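Local coordinates for protein methyl transferase from Methanosarcina acetivorans (Methanosarcina acetivorans, PDB 6MRO) that binds S-adenosyl-L-homocysteine and calcium ions, and is probably an S-adenosylmethionine-dependent methyltransferase, at residues D98-V103 and H125-E130; F135-S140 and R185-L190. The protein carries 1 engineered substitution. All coordinates share one frame; numbering follows the deposited sequence.

How the contacts relate
Contact 1 (98-103 with 125-130) and contact 2 (135-140 with 185-190) follow one another along the chain and meet in one mixed sheet, their centres about 21 Å apart. Strands 100-106 and 132-139 are neighbours there: V103 O lies 2.9 Å from F135 N, a probable hydrogen bond, and I102 packs on the F135 ring. Contact 1 lies at the start of strand 100-106, whose later residue S106 binds S-adenosyl-L-homocysteine; the V103 side chain is about 11 Å from that ligand. In contact 2 the L137 side chain comes to about 7 Å from it, whereas the Y188 side chain lies about 9 Å from a calcium ion.

Contact 1: residues D98-V103 and H125-E130; sequences DEFDIV and HKVLKE
The carbonyl oxygen of V127 is gripped by two successive amides. F100 N reaches it in the carbonyl plane at 2.9 Å, while E99 N, 2.8 Å from the same V127 O, sits above that plane and makes a more bent bond. The preceding amide continues the series, D98 N donating almost straight (171°) to K126 O, so the turn at 98-99 is fastened to the last residues of helix 114-127. Beyond the helix L128 leaves helical geometry and pairs with F100 in a short parallel bridge, where K129 N gives a nearly linear 2.7 Å bond to F100 O. This places the contact at the beginning of strand 100-106, with the helix that follows that strand returning to its start, as in the beta-alpha-beta crossovers of Rossmann-like methyltransferases. The F100 ring lies alongside V127, pointing the same way, with V127 O near the plane at its CD1 edge; F95 meets it edge-to-face. The V103 and L128 side chains cross obliquely, V103 CG2 lying 3.7 Å from L128 CG. K129 runs extended beside D101, and its NZ forms a salt bridge with D101 OD2 at 3.3 Å, although both hydrogen bonds to that carboxylate are weak; D101 OD1 also accepts from R35 N. At the outer end, in one of two E130 conformers, the D98 and E130 carboxylates stand nearly perpendicular with D98 OD2 4.0 Å from E130 OE1, a proximity likely to be eased by the salt bridge from D98 OD1 to K194, whose NZ also bonds to the carbonyl oxygens of H125 and L128.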
ATOM      1  N   ASP A  98     -14.966  -9.462  -2.748  1.00 31.94           N
ATOM      2  CA  ASP A  98     -15.162  -8.897  -4.087  1.00 32.42           C
ATOM      3  C   ASP A  98     -15.732  -7.479  -4.009  1.00 32.28           C
ATOM      4  O   ASP A  98     -16.737  -7.148  -4.634  1.00 39.31           O
ATOM      5  CB  ASP A  98     -16.071  -9.796  -4.933  1.00 36.10           C
ATOM      6  CG  ASP A  98     -15.581 -11.236  -5.002  1.00 44.60           C
ATOM      7  OD1 ASP A  98     -14.361 -11.469  -5.055  1.00 47.18           O
ATOM      8  OD2 ASP A  98     -16.434 -12.148  -5.006  1.00 53.45           O
ATOM      9  N   GLU A  99     -15.092  -6.633  -3.211  1.00 30.39           N
ATOM     10  CA  GLU A  99     -15.612  -5.290  -2.984  1.00 30.11           C
ATOM     11  C   GLU A  99     -14.830  -4.192  -3.691  1.00 29.36           C
ATOM     12  O   GLU A  99     -15.430  -3.232  -4.184  1.00 28.71           O
ATOM     13  CB  GLU A  99     -15.650  -4.998  -1.483  1.00 30.52           C
ATOM     14  CG  GLU A  99     -16.834  -5.631  -0.791  1.00 32.63           C
ATOM     15  CD  GLU A  99     -18.141  -5.254  -1.450  1.00 34.45           C
ATOM     16  OE1 GLU A  99     -18.922  -6.166  -1.806  1.00 33.40           O
ATOM     17  OE2 GLU A  99     -18.380  -4.042  -1.620  1.00 34.13           O
ATOM     18  N   PHE A 100     -13.509  -4.300  -3.764  1.00 24.11           N
ATOM     19  CA  PHE A 100     -12.673  -3.194  -4.217  1.00 21.33           C
ATOM     20  C   PHE A 100     -12.182  -3.408  -5.644  1.00 22.25           C
ATOM     21  O   PHE A 100     -11.729  -4.500  -5.995  1.00 26.38           O
ATOM     22  CB  PHE A 100     -11.478  -3.010  -3.271  1.00 20.89           C
ATOM     23  CG  PHE A 100     -11.872  -2.512  -1.915  1.00 19.55           C
ATOM     24  CD1 PHE A 100     -11.986  -3.386  -0.851  1.00 22.21           C
ATOM     25  CD2 PHE A 100     -12.161  -1.172  -1.716  1.00 21.37           C
ATOM     26  CE1 PHE A 100     -12.377  -2.924   0.409  1.00 22.07           C
ATOM     27  CE2 PHE A 100     -12.571  -0.709  -0.466  1.00 21.78           C
ATOM     28  CZ  PHE A 100     -12.667  -1.582   0.595  1.00 22.98           C
ATOM     29  N   ASP A 101     -12.276  -2.351  -6.458  1.00 21.55           N
ATOM     30  CA  ASP A 101     -11.666  -2.341  -7.787  1.00 21.76           C
ATOM     31  C   ASP A 101     -10.143  -2.212  -7.732  1.00 22.66           C
ATOM     32  O   ASP A 101      -9.447  -2.668  -8.649  1.00 23.30           O
ATOM     33  CB  ASP A 101     -12.238  -1.178  -8.593  1.00 22.53           C
ATOM     34  CG  ASP A 101     -13.725  -1.256  -8.720  1.00 27.38           C
ATOM     35  OD1 ASP A 101     -14.424  -0.413  -8.117  1.00 26.02           O
ATOM     36  OD2 ASP A 101     -14.196  -2.176  -9.424  1.00 27.77           O
ATOM     37  N   ILE A 102      -9.620  -1.551  -6.701  1.00 19.02           N
ATOM     38  CA  ILE A 102      -8.196  -1.250  -6.566  1.00 17.92           C
ATOM     39  C   ILE A 102      -7.809  -1.481  -5.116  1.00 17.55           C
ATOM     40  O   ILE A 102      -8.531  -1.048  -4.204  1.00 17.36           O
ATOM     41  CB  ILE A 102      -7.875   0.210  -6.946  1.00 21.32           C
ATOM     42  CG1 ILE A 102      -8.274   0.537  -8.381  1.00 26.57           C
ATOM     43  CG2 ILE A 102      -6.408   0.556  -6.655  1.00 27.47           C
ATOM     44  CD1 ILE A 102      -8.940   1.915  -8.490  1.00 29.51           C
ATOM     45  N   VAL A 103      -6.686  -2.166  -4.892  1.00 17.15           N
ATOM     46  CA  VAL A 103      -5.984  -2.117  -3.610  1.00 16.63           C
ATOM     47  C   VAL A 103      -4.597  -1.545  -3.867  1.00 18.63           C
ATOM     48  O   VAL A 103      -3.877  -2.044  -4.745  1.00 17.79           O
ATOM     49  CB  VAL A 103      -5.866  -3.497  -2.939  1.00 17.52           C
ATOM     50  CG1 VAL A 103      -4.989  -3.396  -1.670  1.00 20.42           C
ATOM     51  CG2 VAL A 103      -7.262  -4.054  -2.590  1.00 19.02           C
ATOM     52  N   HIS A 125      -6.522 -10.773  -1.656  1.00 23.14           N
ATOM     53  CA  HIS A 125      -7.207 -11.436  -2.761  1.00 26.89           C
ATOM     54  C   HIS A 125      -8.714 -11.458  -2.535  1.00 25.44           C
ATOM     55  O   HIS A 125      -9.488 -11.209  -3.461  1.00 26.79           O
ATOM     56  CB  HIS A 125      -6.661 -12.863  -2.934  1.00 28.54           C
ATOM     57  CG  HIS A 125      -7.407 -13.696  -3.933  1.00 35.11           C
ATOM     58  ND1 HIS A 125      -7.027 -13.795  -5.255  1.00 35.02           N
ATOM     59  CD2 HIS A 125      -8.488 -14.499  -3.795  1.00 35.18           C
ATOM     60  CE1 HIS A 125      -7.857 -14.602  -5.895  1.00 35.21           C
ATOM     61  NE2 HIS A 125      -8.749 -15.050  -5.030  1.00 39.64           N
ATOM     62  N   LYS A 126      -9.141 -11.700  -1.292  1.00 28.33           N
ATOM     63  CA  LYS A 126     -10.564 -11.868  -1.001  1.00 26.56           C
ATOM     64  C   LYS A 126     -11.348 -10.573  -1.205  1.00 25.52           C
ATOM     65  O   LYS A 126     -12.436 -10.597  -1.784  1.00 26.24           O
ATOM     66  CB  LYS A 126     -10.735 -12.388   0.429  1.00 29.97           C
ATOM     67  CG  LYS A 126     -12.174 -12.648   0.850  1.00 38.84           C
ATOM     68  CD  LYS A 126     -12.246 -13.043   2.322  1.00 43.28           C
ATOM     69  CE  LYS A 126     -13.694 -13.199   2.781  1.00 48.54           C
ATOM     70  NZ  LYS A 126     -14.417 -14.218   1.968  1.00 50.98           N
ATOM     71  N   VAL A 127     -10.820  -9.428  -0.745  1.00 24.01           N
ATOM     72  CA  VAL A 127     -11.586  -8.180  -0.830  1.00 28.09           C
ATOM     73  C   VAL A 127     -11.551  -7.522  -2.200  1.00 26.93           C
ATOM     74  O   VAL A 127     -12.363  -6.623  -2.460  1.00 24.49           O
ATOM     75  CB  VAL A 127     -11.122  -7.145   0.216  1.00 24.47           C
ATOM     76  CG1 VAL A 127     -11.328  -7.717   1.614  1.00 24.47           C
ATOM     77  CG2 VAL A 127      -9.679  -6.722  -0.039  1.00 27.40           C
ATOM     78  N   LEU A 128     -10.663  -7.959  -3.096  1.00 22.47           N
ATOM     79  CA  LEU A 128     -10.612  -7.414  -4.445  1.00 25.26           C
ATOM     80  C   LEU A 128     -11.756  -7.948  -5.302  1.00 28.17           C
ATOM     81  O   LEU A 128     -12.149  -9.111  -5.179  1.00 25.16           O
ATOM     82  CB  LEU A 128      -9.277  -7.772  -5.102  1.00 28.73           C
ATOM     83  CG  LEU A 128      -8.209  -6.700  -4.940  1.00 26.28           C
ATOM     84  CD1 LEU A 128      -6.839  -7.301  -5.274  1.00 26.25           C
ATOM     85  CD2 LEU A 128      -8.511  -5.488  -5.826  1.00 25.04           C
ATOM     86  N   LYS A 129     -12.288  -7.093  -6.170  1.00 25.88           N
ATOM     87  CA  LYS A 129     -13.271  -7.532  -7.147  1.00 28.31           C
ATOM     88  C   LYS A 129     -12.623  -8.424  -8.193  1.00 29.91           C
ATOM     89  O   LYS A 129     -11.411  -8.397  -8.416  1.00 26.82           O
ATOM     90  CB  LYS A 129     -13.905  -6.342  -7.863  1.00 29.64           C
ATOM     91  CG  LYS A 129     -15.020  -5.654  -7.111  1.00 39.38           C
ATOM     92  CD  LYS A 129     -15.661  -4.585  -7.987  1.00 46.61           C
ATOM     93  CE  LYS A 129     -16.582  -3.683  -7.180  1.00 49.53           C
ATOM     94  NZ  LYS A 129     -17.161  -2.585  -8.010  1.00 53.06           N
ATOM     95  N   GLU A 130     -13.480  -9.076  -8.944  0.70 33.92           N
ATOM     96  CA  GLU A 130     -13.093  -9.869 -10.057  0.70 35.27           C
ATOM     97  C   GLU A 130     -12.566  -8.861 -11.042  0.70 33.36           C
ATOM     98  O   GLU A 130     -13.211  -7.914 -11.314  0.70 34.36           O
ATOM     99  CB  GLU A 130     -14.370 -10.519 -10.569  0.70 38.33           C
ATOM    100  CG  GLU A 130     -15.571  -9.587 -10.462  0.70 43.52           C
ATOM    101  CD  GLU A 130     -16.540  -9.904  -9.323  0.70 45.51           C
ATOM    102  OE1 GLU A 130     -16.234  -9.708  -8.171  0.70 47.83           O
ATOM    103  OE2 GLU A 130     -17.669 -10.359  -9.601  0.70 43.35           O
TER

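Contact 2: residues F135-S140 and R185-L190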
ATOM      1  N   PHE A 135      -1.776  -2.865  -6.624  1.00 16.82           N
ATOM      2  CA  PHE A 135      -0.542  -2.127  -6.870  1.00 17.56           C
ATOM      3  C   PHE A 135       0.243  -2.059  -5.571  1.00 18.16           C
ATOM      4  O   PHE A 135      -0.272  -1.570  -4.555  1.00 18.77           O
ATOM      5  CB  PHE A 135      -0.838  -0.714  -7.373  1.00 18.00           C
ATOM      6  CG  PHE A 135      -1.569  -0.690  -8.679  1.00 18.79           C
ATOM      7  CD1 PHE A 135      -0.900  -0.994  -9.856  1.00 19.11           C
ATOM      8  CD2 PHE A 135      -2.911  -0.357  -8.733  1.00 21.00           C
ATOM      9  CE1 PHE A 135      -1.562  -0.985 -11.075  1.00 21.17           C
ATOM     10  CE2 PHE A 135      -3.583  -0.320  -9.950  1.00 23.20           C
ATOM     11  CZ  PHE A 135      -2.915  -0.637 -11.122  1.00 20.49           C
ATOM     12  N   MET A 136       1.481  -2.546  -5.602  1.00 16.22           N
ATOM     13  CA  MET A 136       2.290  -2.640  -4.400  1.00 15.95           C
ATOM     14  C   MET A 136       3.658  -2.039  -4.656  1.00 18.11           C
ATOM     15  O   MET A 136       4.296  -2.339  -5.669  1.00 19.35           O
ATOM     16  CB  MET A 136       2.412  -4.095  -3.945  1.00 16.51           C
ATOM     17  CG  MET A 136       3.178  -4.294  -2.647  1.00 17.52           C
ATOM     18  SD  MET A 136       4.976  -4.420  -2.867  1.00 19.78           S
ATOM     19  CE  MET A 136       5.060  -6.077  -3.561  1.00 20.17           C
ATOM     20  N   LEU A 137       4.105  -1.199  -3.730  1.00 15.52           N
ATOM     21  CA  LEU A 137       5.395  -0.535  -3.817  1.00 15.64           C
ATOM     22  C   LEU A 137       6.276  -0.994  -2.669  1.00 15.74           C
ATOM     23  O   LEU A 137       5.858  -0.948  -1.504  1.00 16.08           O
ATOM     24  CB  LEU A 137       5.188   0.982  -3.797  1.00 15.34           C
ATOM     25  CG  LEU A 137       6.389   1.924  -3.743  1.00 22.18           C
ATOM     26  CD1 LEU A 137       7.089   1.920  -5.079  1.00 19.72           C
ATOM     27  CD2 LEU A 137       5.881   3.347  -3.388  1.00 22.96           C
ATOM     28  N   CYS A 138       7.499  -1.416  -2.992  1.00 17.55           N
ATOM     29  CA  CYS A 138       8.424  -1.885  -1.972  1.00 18.86           C
ATOM     30  C   CYS A 138       9.856  -1.589  -2.403  1.00 22.21           C
ATOM     31  O   CYS A 138      10.138  -1.320  -3.574  1.00 21.51           O
ATOM     32  CB  CYS A 138       8.217  -3.387  -1.703  1.00 24.48           C
ATOM     33  SG  CYS A 138       8.542  -4.432  -3.158  1.00 25.24           S
ATOM     34  N   PHE A 139      10.763  -1.623  -1.434  1.00 21.34           N
ATOM     35  CA  PHE A 139      12.176  -1.465  -1.750  1.00 18.20           C
ATOM     36  C   PHE A 139      12.670  -2.690  -2.511  1.00 21.37           C
ATOM     37  O   PHE A 139      12.273  -3.818  -2.216  1.00 24.08           O
ATOM     38  CB  PHE A 139      12.989  -1.271  -0.473  1.00 19.30           C
ATOM     39  CG  PHE A 139      12.643  -0.025   0.275  1.00 28.40           C
ATOM     40  CD1 PHE A 139      12.712   1.210  -0.345  1.00 31.02           C
ATOM     41  CD2 PHE A 139      12.221  -0.089   1.592  1.00 37.57           C
ATOM     42  CE1 PHE A 139      12.375   2.373   0.340  1.00 32.92           C
ATOM     43  CE2 PHE A 139      11.892   1.065   2.279  1.00 38.65           C
ATOM     44  CZ  PHE A 139      11.966   2.296   1.646  1.00 35.16           C
ATOM     45  N   SER A 140      13.544  -2.470  -3.492  1.00 20.26           N
ATOM     46  CA  SER A 140      13.975  -3.548  -4.367  1.00 23.75           C
ATOM     47  C   SER A 140      15.223  -4.235  -3.822  1.00 24.46           C
ATOM     48  O   SER A 140      16.105  -3.606  -3.221  1.00 24.10           O
ATOM     49  CB  SER A 140      14.243  -3.038  -5.789  1.00 26.11           C
ATOM     50  OG  SER A 140      15.179  -1.978  -5.811  1.00 25.26           O
ATOM     51  N   ARG A 185      14.962   6.010  -2.921  1.00 36.83           N
ATOM     52  CA  ARG A 185      15.422   4.641  -2.749  1.00 37.20           C
ATOM     53  C   ARG A 185      14.952   3.814  -3.937  1.00 28.95           C
ATOM     54  O   ARG A 185      13.830   4.002  -4.417  1.00 26.53           O
ATOM     55  CB  ARG A 185      14.870   4.040  -1.454  1.00 42.49           C
ATOM     56  CG  ARG A 185      15.326   4.733  -0.181  1.00 48.72           C
ATOM     57  CD  ARG A 185      16.514   4.019   0.434  1.00 52.01           C
ATOM     58  NE  ARG A 185      16.438   2.564   0.279  1.00 56.33           N
ATOM     59  CZ  ARG A 185      16.214   1.711   1.276  1.00 55.77           C
ATOM     60  NH1 ARG A 185      16.176   0.406   1.041  1.00 57.00           N
ATOM     61  NH2 ARG A 185      16.029   2.162   2.511  1.00 52.71           N
ATOM     62  N   GLN A 186      15.807   2.907  -4.413  1.00 25.10           N
ATOM     63  CA  GLN A 186      15.409   2.020  -5.503  1.00 23.71           C
ATOM     64  C   GLN A 186      14.280   1.107  -5.044  1.00 23.56           C
ATOM     65  O   GLN A 186      14.315   0.542  -3.949  1.00 23.76           O
ATOM     66  CB  GLN A 186      16.589   1.175  -5.986  1.00 22.60           C
ATOM     67  CG  GLN A 186      17.592   1.943  -6.832  1.00 29.48           C
ATOM     68  CD  GLN A 186      18.639   1.036  -7.411  1.00 36.54           C
ATOM     69  OE1 GLN A 186      18.805  -0.100  -6.959  1.00 41.69           O
ATOM     70  NE2 GLN A 186      19.364   1.526  -8.420  1.00 34.16           N
ATOM     71  N   ALA A 187      13.283   0.948  -5.900  1.00 19.75           N
ATOM     72  CA  ALA A 187      12.041   0.319  -5.483  1.00 18.84           C
ATOM     73  C   ALA A 187      11.478  -0.511  -6.632  1.00 20.85           C
ATOM     74  O   ALA A 187      11.900  -0.388  -7.789  1.00 21.43           O
ATOM     75  CB  ALA A 187      11.024   1.373  -5.020  1.00 17.99           C
ATOM     76  N   TYR A 188      10.523  -1.377  -6.284  1.00 18.83           N
ATOM     77  CA  TYR A 188       9.726  -2.138  -7.236  1.00 22.47           C
ATOM     78  C   TYR A 188       8.265  -1.727  -7.146  1.00 22.21           C
ATOM     79  O   TYR A 188       7.738  -1.509  -6.049  1.00 20.55           O
ATOM     80  CB  TYR A 188       9.817  -3.643  -6.977  1.00 20.54           C
ATOM     81  CG  TYR A 188      11.051  -4.294  -7.535  1.00 20.63           C
ATOM     82  CD1 TYR A 188      11.558  -3.916  -8.769  1.00 24.27           C
ATOM     83  CD2 TYR A 188      11.715  -5.296  -6.824  1.00 21.37           C
ATOM     84  CE1 TYR A 188      12.688  -4.516  -9.288  1.00 24.09           C
ATOM     85  CE2 TYR A 188      12.844  -5.903  -7.334  1.00 22.77           C
ATOM     86  CZ  TYR A 188      13.329  -5.504  -8.569  1.00 26.29           C
ATOM     87  OH  TYR A 188      14.464  -6.100  -9.078  1.00 26.49           O
ATOM     88  N   LEU A 189       7.600  -1.652  -8.298  1.00 19.44           N
ATOM     89  CA  LEU A 189       6.152  -1.483  -8.353  1.00 17.95           C
ATOM     90  C   LEU A 189       5.556  -2.713  -9.025  1.00 25.30           C
ATOM     91  O   LEU A 189       5.847  -2.993 -10.195  1.00 23.35           O
ATOM     92  CB  LEU A 189       5.756  -0.218  -9.108  1.00 18.01           C
ATOM     93  CG  LEU A 189       4.238  -0.012  -9.190  1.00 23.04           C
ATOM     94  CD1 LEU A 189       3.687   0.440  -7.843  1.00 20.75           C
ATOM     95  CD2 LEU A 189       3.889   0.976 -10.296  1.00 28.40           C
ATOM     96  N   LEU A 190       4.754  -3.450  -8.272  1.00 18.22           N
ATOM     97  CA  LEU A 190       4.026  -4.591  -8.790  1.00 20.54           C
ATOM     98  C   LEU A 190       2.641  -4.148  -9.238  1.00 19.58           C
ATOM     99  O   LEU A 190       1.916  -3.479  -8.486  1.00 19.95           O
ATOM    100  CB  LEU A 190       3.919  -5.679  -7.721  1.00 18.93           C
ATOM    101  CG  LEU A 190       2.808  -6.714  -7.914  1.00 19.54           C
ATOM    102  CD1 LEU A 190       3.162  -7.658  -9.067  1.00 26.04           C
ATOM    103  CD2 LEU A 190       2.628  -7.484  -6.607  1.00 19.52           C
TER
HETATM  104  O   HOH W   1      14.515  -0.944  -8.319  1.00 32.19           O
HETATM  105  O   HOH W   2      17.962  -2.023  -5.040  1.00 32.42           O
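R185 lays its guanidinium flat on one face of the F139 ring, the planes 12° apart and CZ of R185 4.0 Å from the ring centroid of F139, a stacked cation-pi pair. Of the guanidinium atoms NH1 comes nearest, over the rim near CG, while R185 CB touches F139 CE1 at 3.5 Å; bends at chi2 and chi3 fold the arginine back over the ring. An alanine in place of F139 would remove this aromatic face and would probably leave the guanidinium less firmly placed. One residue on, S140 CB stands over the centre of the Y188 ring in a CH-pi contact, 3.6 Å from the Y188 centroid. With OG between the backbone N and the carbonyl carbon (chi1 56°), the serine hydroxyl donates to a water that in turn donates to A187 O. A second water lies within hydrogen-bonding distance of S140 O, S140 OG and Q186 OE1 and bridges them. Backbone bonds set these groups in place. S140 N donates to Q186 O from above the carbonyl plane, C138 and Y188 exchange two bonds, the shorter from Y188 N to C138 O at 2.7 Å, and M136 and L190 exchange two more. M136, C138, Y188 and L190 share one face, where helix 155-162 packs; L137 and L189 occupy the other, with helix 20-27 against L137. Further out, R152, a calcium-site residue, donates from NE to S140 O, and F176 and H110 meet F139 edge-to-face. Strand 184-193, antiparallel beside 132-139, is the reversed strand characteristic of the class I methyltransferase sheet, here in the order 3-2-1-4-5-7-6.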